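Side-chain contacts in AP endonuclease, family 2 (Brucella melitensis biovar Abortus, PDB 3NGF), which binds manganese in a TIM barrel of the xylose isomerase-like type and probably acts as a hydroxypyruvate isomerase: residues Thr63-Asn68 with Arg241-Cys246; Leu148-Asn153 with Gly245-Pro250. All blocks are in the same frame, centred on the assembly; numbering follows the deposited sequence.

Contact 1 of 2, residues Thr63-Asn68 with Arg241-Cys246; sequences TQVLFN and RGWVGC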
loop_
_atom_site.group_PDB
_atom_site.type_symbol
_atom_site.label_atom_id
_atom_site.label_comp_id
_atom_site.label_asym_id
_atom_site.label_seq_id
_atom_site.Cartn_x
_atom_site.Cartn_y
_atom_site.Cartn_z
ATOM N N THR A 63 4.073 -14.879 -0.161
ATOM C CA THR A 63 4.328 -13.928 -1.246
ATOM C C THR A 63 4.430 -12.532 -0.659
ATOM O O THR A 63 3.591 -12.127 0.160
ATOM C CB THR A 63 3.157 -13.936 -2.227
ATOM O OG1 THR A 63 3.080 -15.219 -2.857
ATOM C CG2 THR A 63 3.277 -12.795 -3.261
ATOM N N GLN A 64 5.421 -11.769 -1.112
ATOM C CA GLN A 64 5.539 -10.361 -0.753
ATOM C C GLN A 64 4.688 -9.556 -1.729
ATOM O O GLN A 64 4.989 -9.507 -2.928
ATOM C CB GLN A 64 6.993 -9.881 -0.830
ATOM C CG GLN A 64 7.163 -8.434 -0.308
ATOM C CD GLN A 64 6.963 -8.312 1.197
ATOM O OE1 GLN A 64 7.453 -9.149 1.946
ATOM N NE2 GLN A 64 6.291 -7.229 1.656
ATOM N N VAL A 65 3.600 -8.975 -1.230
ATOM C CA VAL A 65 2.609 -8.330 -2.108
ATOM C C VAL A 65 2.917 -6.860 -2.353
ATOM O O VAL A 65 2.644 -6.336 -3.450
ATOM C CB VAL A 65 1.214 -8.506 -1.504
ATOM C CG1 VAL A 65 0.182 -7.701 -2.235
ATOM C CG2 VAL A 65 0.869 -10.045 -1.460
ATOM N N LEU A 66 3.494 -6.198 -1.359
ATOM C CA LEU A 66 3.667 -4.737 -1.398
ATOM C C LEU A 66 4.663 -4.307 -0.339
ATOM O O LEU A 66 4.722 -4.896 0.741
ATOM C CB LEU A 66 2.315 -4.036 -1.134
ATOM C CG LEU A 66 2.366 -2.489 -1.043
ATOM C CD1 LEU A 66 2.371 -1.927 -2.424
ATOM C CD2 LEU A 66 1.201 -1.926 -0.213
ATOM N N PHE A 67 5.449 -3.279 -0.644
ATOM C CA PHE A 67 6.071 -2.443 0.380
ATOM C C PHE A 67 6.364 -1.053 -0.196
ATOM O O PHE A 67 6.071 -0.774 -1.377
ATOM C CB PHE A 67 7.302 -3.088 1.038
ATOM C CG PHE A 67 8.427 -3.415 0.078
ATOM C CD1 PHE A 67 9.442 -2.474 -0.158
ATOM C CD2 PHE A 67 8.451 -4.630 -0.596
ATOM C CE1 PHE A 67 10.500 -2.761 -1.046
ATOM C CE2 PHE A 67 9.478 -4.940 -1.453
ATOM C CZ PHE A 67 10.505 -4.012 -1.687
ATOM N N ASN A 68 6.811 -0.155 0.665
ATOM C CA ASN A 68 7.025 1.239 0.254
ATOM C C ASN A 68 8.468 1.508 -0.089
ATOM O O ASN A 68 9.387 0.930 0.502
ATOM C CB ASN A 68 6.637 2.209 1.365
ATOM C CG ASN A 68 5.196 2.136 1.753
ATOM O OD1 ASN A 68 4.427 1.356 1.213
ATOM N ND2 ASN A 68 4.808 2.978 2.731
ATOM N N ARG A 241 -8.291 -9.069 -9.309
ATOM C CA ARG A 241 -7.593 -10.285 -8.913
ATOM C C ARG A 241 -6.217 -10.004 -8.332
ATOM O O ARG A 241 -5.316 -10.848 -8.400
ATOM C CB ARG A 241 -7.496 -11.230 -10.128
ATOM C CG ARG A 241 -8.853 -11.547 -10.755
ATOM C CD ARG A 241 -9.677 -12.545 -9.971
ATOM N NE ARG A 241 -10.913 -12.865 -10.689
ATOM C CZ ARG A 241 -12.056 -12.176 -10.607
ATOM N NH1 ARG A 241 -12.178 -11.103 -9.806
ATOM N NH2 ARG A 241 -13.103 -12.574 -11.327
ATOM N N GLY A 242 -6.039 -8.815 -7.767
ATOM C CA GLY A 242 -4.843 -8.513 -6.976
ATOM C C GLY A 242 -5.044 -9.016 -5.554
ATOM O O GLY A 242 -5.835 -9.925 -5.326
ATOM N N TRP A 243 -4.334 -8.424 -4.598
ATOM C CA TRP A 243 -4.424 -8.811 -3.200
ATOM C C TRP A 243 -5.162 -7.730 -2.426
ATOM O O TRP A 243 -5.230 -6.585 -2.866
ATOM C CB TRP A 243 -3.034 -8.966 -2.587
ATOM C CG TRP A 243 -2.229 -10.131 -3.092
ATOM C CD1 TRP A 243 -1.514 -10.186 -4.231
ATOM C CD2 TRP A 243 -2.063 -11.390 -2.451
ATOM N NE1 TRP A 243 -0.893 -11.406 -4.353
ATOM C CE2 TRP A 243 -1.215 -12.169 -3.268
ATOM C CE3 TRP A 243 -2.532 -11.936 -1.254
ATOM C CZ2 TRP A 243 -0.856 -13.476 -2.944
ATOM C CZ3 TRP A 243 -2.164 -13.255 -0.930
ATOM C CH2 TRP A 243 -1.324 -13.986 -1.755
ATOM N N VAL A 244 -5.667 -8.097 -1.266
ATOM C CA VAL A 244 -6.295 -7.163 -0.345
ATOM C C VAL A 244 -5.458 -7.099 0.928
ATOM O O VAL A 244 -5.385 -8.089 1.681
ATOM C CB VAL A 244 -7.758 -7.570 -0.026
ATOM C CG1 VAL A 244 -8.395 -6.574 0.938
ATOM C CG2 VAL A 244 -8.572 -7.649 -1.306
ATOM N N GLY A 245 -4.781 -5.973 1.146
ATOM C CA GLY A 245 -3.902 -5.807 2.310
ATOM C C GLY A 245 -4.670 -5.484 3.580
ATOM O O GLY A 245 -5.535 -4.614 3.572
ATOM N N CYS A 246 -4.357 -6.193 4.661
ATOM C CA CYS A 246 -4.995 -5.975 5.972
ATOM C C CYS A 246 -4.193 -4.988 6.850
ATOM O O CYS A 246 -3.524 -5.359 7.830
ATOM C CB CYS A 246 -5.184 -7.315 6.684
ATOM S SG CYS A 246 -6.253 -8.460 5.765
#
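Toward the N-terminal end of the closed, all-parallel eight-stranded barrel, the end away from the metal, V65 of strand 63-68 meets W243 of strand 243-246. These are the third and the eighth strand in a 1-to-8 order, so they are not sheet neighbours; their closest CA atoms, those of V65 and W243, stay 7.1 Å apart, and the contact is made wholly by side chains. Both CB atoms point toward the opposing strand.

The indole receives the two methyls of V65 in different ways. CG2 of V65 sits over the five-membered ring of W243, 3.3 Å from its centroid and only 8° off the ring normal, which is the geometry of a CH-pi contact. Its nearest ring atom is W243 CD2, at 3.4 Å. CG1 of V65 lies instead by the root of the indole, 3.5 Å from W243 CB. The valine torsion, with CG1 anti to the backbone N (chi1 171°) and CG2 beside it, acts together with the turn of the indole to set CG2 over the pyrrole. T63, two residues earlier on the same strand, extends the contact toward the six-membered ring, its CB lying 4.1 Å from W243 CZ2 in an oblique approach.

Q64, between T63 and V65, starts out away from strand 243-246; its amide donates from NE2 to L66 O, 3.0 Å and 147° at the hydrogen, from above the carbonyl plane. A13 of the first strand touches both V65 and W243, R11 makes a cation-pi contact with the indole, and H209 of strand 207-212 packs on V65. The side chain of V65 is about 12 Å from the manganese ion, so the contact is not part of the metal site; it is packing between non-adjacent strands at the N-terminal end of a TIM barrel.

Contact 2 of 2, residues Leu148-Asn153 with Gly245-Pro250; sequences LVEPLN and GCEYNP. With MN (manganese (II) ion), chain C.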
loop_
_atom_site.group_PDB
_atom_site.type_symbol
_atom_site.label_atom_id
_atom_site.label_comp_id
_atom_site.label_asym_id
_atom_site.label_seq_id
_atom_site.Cartn_x
_atom_site.Cartn_y
_atom_site.Cartn_z
ATOM N N LEU A 148 2.930 2.518 -7.241
ATOM C CA LEU A 148 1.624 3.039 -6.881
ATOM C C LEU A 148 1.675 4.343 -6.137
ATOM O O LEU A 148 2.614 4.622 -5.376
ATOM C CB LEU A 148 0.860 2.038 -6.004
ATOM C CG LEU A 148 0.650 0.634 -6.551
ATOM C CD1 LEU A 148 -0.155 -0.217 -5.533
ATOM C CD2 LEU A 148 0.009 0.658 -7.947
ATOM N N VAL A 149 0.602 5.112 -6.328
ATOM C CA VAL A 149 0.303 6.294 -5.523
ATOM C C VAL A 149 -0.875 5.931 -4.635
ATOM O O VAL A 149 -1.870 5.364 -5.120
ATOM C CB VAL A 149 -0.037 7.541 -6.414
ATOM C CG1 VAL A 149 -1.103 7.232 -7.515
ATOM C CG2 VAL A 149 -0.485 8.767 -5.535
ATOM N N GLU A 150 -0.766 6.253 -3.344
ATOM C CA GLU A 150 -1.830 5.953 -2.366
ATOM C C GLU A 150 -2.419 7.218 -1.761
ATOM O O GLU A 150 -1.768 7.858 -0.930
ATOM C CB GLU A 150 -1.320 5.117 -1.206
ATOM C CG GLU A 150 -2.465 4.576 -0.329
ATOM C CD GLU A 150 -2.041 3.968 1.003
ATOM O OE1 GLU A 150 -0.860 3.956 1.389
ATOM O OE2 GLU A 150 -2.953 3.476 1.677
ATOM N N PRO A 151 -3.649 7.562 -2.149
ATOM C CA PRO A 151 -4.338 8.650 -1.418
ATOM C C PRO A 151 -4.508 8.287 0.055
ATOM O O PRO A 151 -4.903 7.165 0.377
ATOM C CB PRO A 151 -5.696 8.740 -2.127
ATOM C CG PRO A 151 -5.446 8.168 -3.483
ATOM C CD PRO A 151 -4.443 7.084 -3.287
ATOM N N LEU A 152 -4.223 9.248 0.932
ATOM C CA LEU A 152 -4.381 9.064 2.365
ATOM C C LEU A 152 -5.621 9.857 2.825
ATOM O O LEU A 152 -6.571 10.031 2.035
ATOM C CB LEU A 152 -3.080 9.407 3.075
ATOM C CG LEU A 152 -1.859 8.589 2.588
ATOM C CD1 LEU A 152 -0.617 8.956 3.386
ATOM C CD2 LEU A 152 -2.119 7.053 2.642
ATOM N N ASN A 153 -5.701 10.231 4.088
ATOM C CA ASN A 153 -6.777 11.106 4.530
ATOM C C ASN A 153 -6.189 12.209 5.400
ATOM O O ASN A 153 -5.098 12.053 5.956
ATOM C CB ASN A 153 -7.872 10.301 5.241
ATOM C CG ASN A 153 -7.512 9.944 6.665
ATOM O OD1 ASN A 153 -7.563 10.797 7.573
ATOM N ND2 ASN A 153 -7.179 8.672 6.892
ATOM N N GLY A 245 -4.781 -5.973 1.146
ATOM C CA GLY A 245 -3.902 -5.807 2.310
ATOM C C GLY A 245 -4.670 -5.484 3.580
ATOM O O GLY A 245 -5.535 -4.614 3.572
ATOM N N CYS A 246 -4.357 -6.193 4.661
ATOM C CA CYS A 246 -4.995 -5.975 5.972
ATOM C C CYS A 246 -4.193 -4.988 6.850
ATOM O O CYS A 246 -3.524 -5.359 7.830
ATOM C CB CYS A 246 -5.184 -7.315 6.684
ATOM S SG CYS A 246 -6.253 -8.460 5.765
ATOM N N GLU A 247 -4.310 -3.713 6.513
ATOM C CA GLU A 247 -3.597 -2.658 7.182
ATOM C C GLU A 247 -4.518 -2.072 8.252
ATOM O O GLU A 247 -5.050 -0.939 8.116
ATOM C CB GLU A 247 -3.202 -1.569 6.198
ATOM C CG GLU A 247 -2.232 -0.606 6.811
ATOM C CD GLU A 247 -1.890 0.538 5.901
ATOM O OE1 GLU A 247 -2.622 0.789 4.917
ATOM O OE2 GLU A 247 -0.886 1.194 6.201
ATOM N N TYR A 248 -4.714 -2.863 9.291
ATOM C CA TYR A 248 -5.512 -2.441 10.412
ATOM C C TYR A 248 -4.760 -2.718 11.693
ATOM O O TYR A 248 -3.834 -3.549 11.749
ATOM C CB TYR A 248 -6.888 -3.127 10.400
ATOM C CG TYR A 248 -6.929 -4.643 10.619
ATOM C CD1 TYR A 248 -6.664 -5.202 11.863
ATOM C CD2 TYR A 248 -7.231 -5.508 9.571
ATOM C CE1 TYR A 248 -6.729 -6.580 12.073
ATOM C CE2 TYR A 248 -7.295 -6.902 9.771
ATOM C CZ TYR A 248 -7.056 -7.425 11.029
ATOM O OH TYR A 248 -7.151 -8.789 11.232
ATOM N N ASN A 249 -5.176 -2.009 12.722
ATOM C CA ASN A 249 -4.643 -2.203 14.070
ATOM C C ASN A 249 -5.576 -3.117 14.833
ATOM O O ASN A 249 -6.715 -2.744 15.113
ATOM C CB ASN A 249 -4.532 -0.866 14.778
ATOM C CG ASN A 249 -3.739 0.136 13.990
ATOM O OD1 ASN A 249 -2.613 -0.156 13.520
ATOM N ND2 ASN A 249 -4.281 1.349 13.868
ATOM N N PRO A 250 -5.113 -4.323 15.178
ATOM C CA PRO A 250 -6.071 -5.240 15.818
ATOM C C PRO A 250 -6.662 -4.652 17.101
ATOM O O PRO A 250 -5.944 -3.976 17.857
ATOM C CB PRO A 250 -5.215 -6.481 16.095
ATOM C CG PRO A 250 -4.112 -6.431 15.037
ATOM C CD PRO A 250 -3.801 -4.971 14.922
HETATM MN MN MN C . -2.866 2.225 3.432
HETATM O O HOH W 1 -0.433 2.185 3.019
HETATM O O HOH W 2 -2.350 3.867 4.910
#
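E150 and E247 meet through the manganese ion, each giving it a single carboxylate oxygen. E150 OE2 lies 2.2 Å from the manganese and E247 OE1 2.1 Å from it. The ligating oxygens E150 OE2 and E247 OE1 are 4.2 Å apart with the ion between them, close to the sum of the two bonds, so the two glutamates hold the ion from nearly opposite sides. Binding is monodentate in both: E150 OE1 stays 3.3 Å from the metal, and E247 OE2 stays 3.6 Å from it.

The two side chains reach the metal with the same conformation. Each has CG anti to its backbone N (chi1 -169° in both) and runs on extended beyond CG, so that a fully stretched glutamate delivers its oxygen from a main chain well back from the ion. On the E247 side the backbone contributes a bend: E247 is the centre of an inverse gamma turn, closed weakly by Y248 N to C246 O at 3.1 Å.

Two waters complete this part of the shell, water 1 at 2.5 Å and water 2 at 2.3 Å from the manganese, in neighbouring rather than opposing positions. Water 1 also makes a weak bond to E247 OE2; its separation from E150 OE1 is too short to be trusted. D185 and Q211 supply the remaining two ligands, for six in all. H188 of helix 186-192 touches the E150 side chain and also accepts a bond from N153 ND2.

Both glutamates sit at the C-terminal ends of barrel strands, 146-149 and 243-246, and both are predicted proton donors or acceptors. The arrangement is that of the metal centre at the C-terminal mouth of a xylose isomerase-like TIM barrel.

How the contacts relate
Both contacts draw on the stretch of chain around strand 243-246, the eighth and last of the barrel, and G245 and C246 fall in both segments. The centres of the two contacts are about 11 Å apart. In contact 1 the N-terminal part of this strand faces the third strand, 63-68; in contact 2 the chain around its C-terminal end is linked through manganese to the residue following the fifth strand, 146-149. Along the sequence the partners come in the order 63-68, 148-153 and then 241-250, which closes both contacts. One stretch of chain thus serves two levels of the same parallel barrel: packing toward its N-terminal end and the manganese site at its C-terminal end.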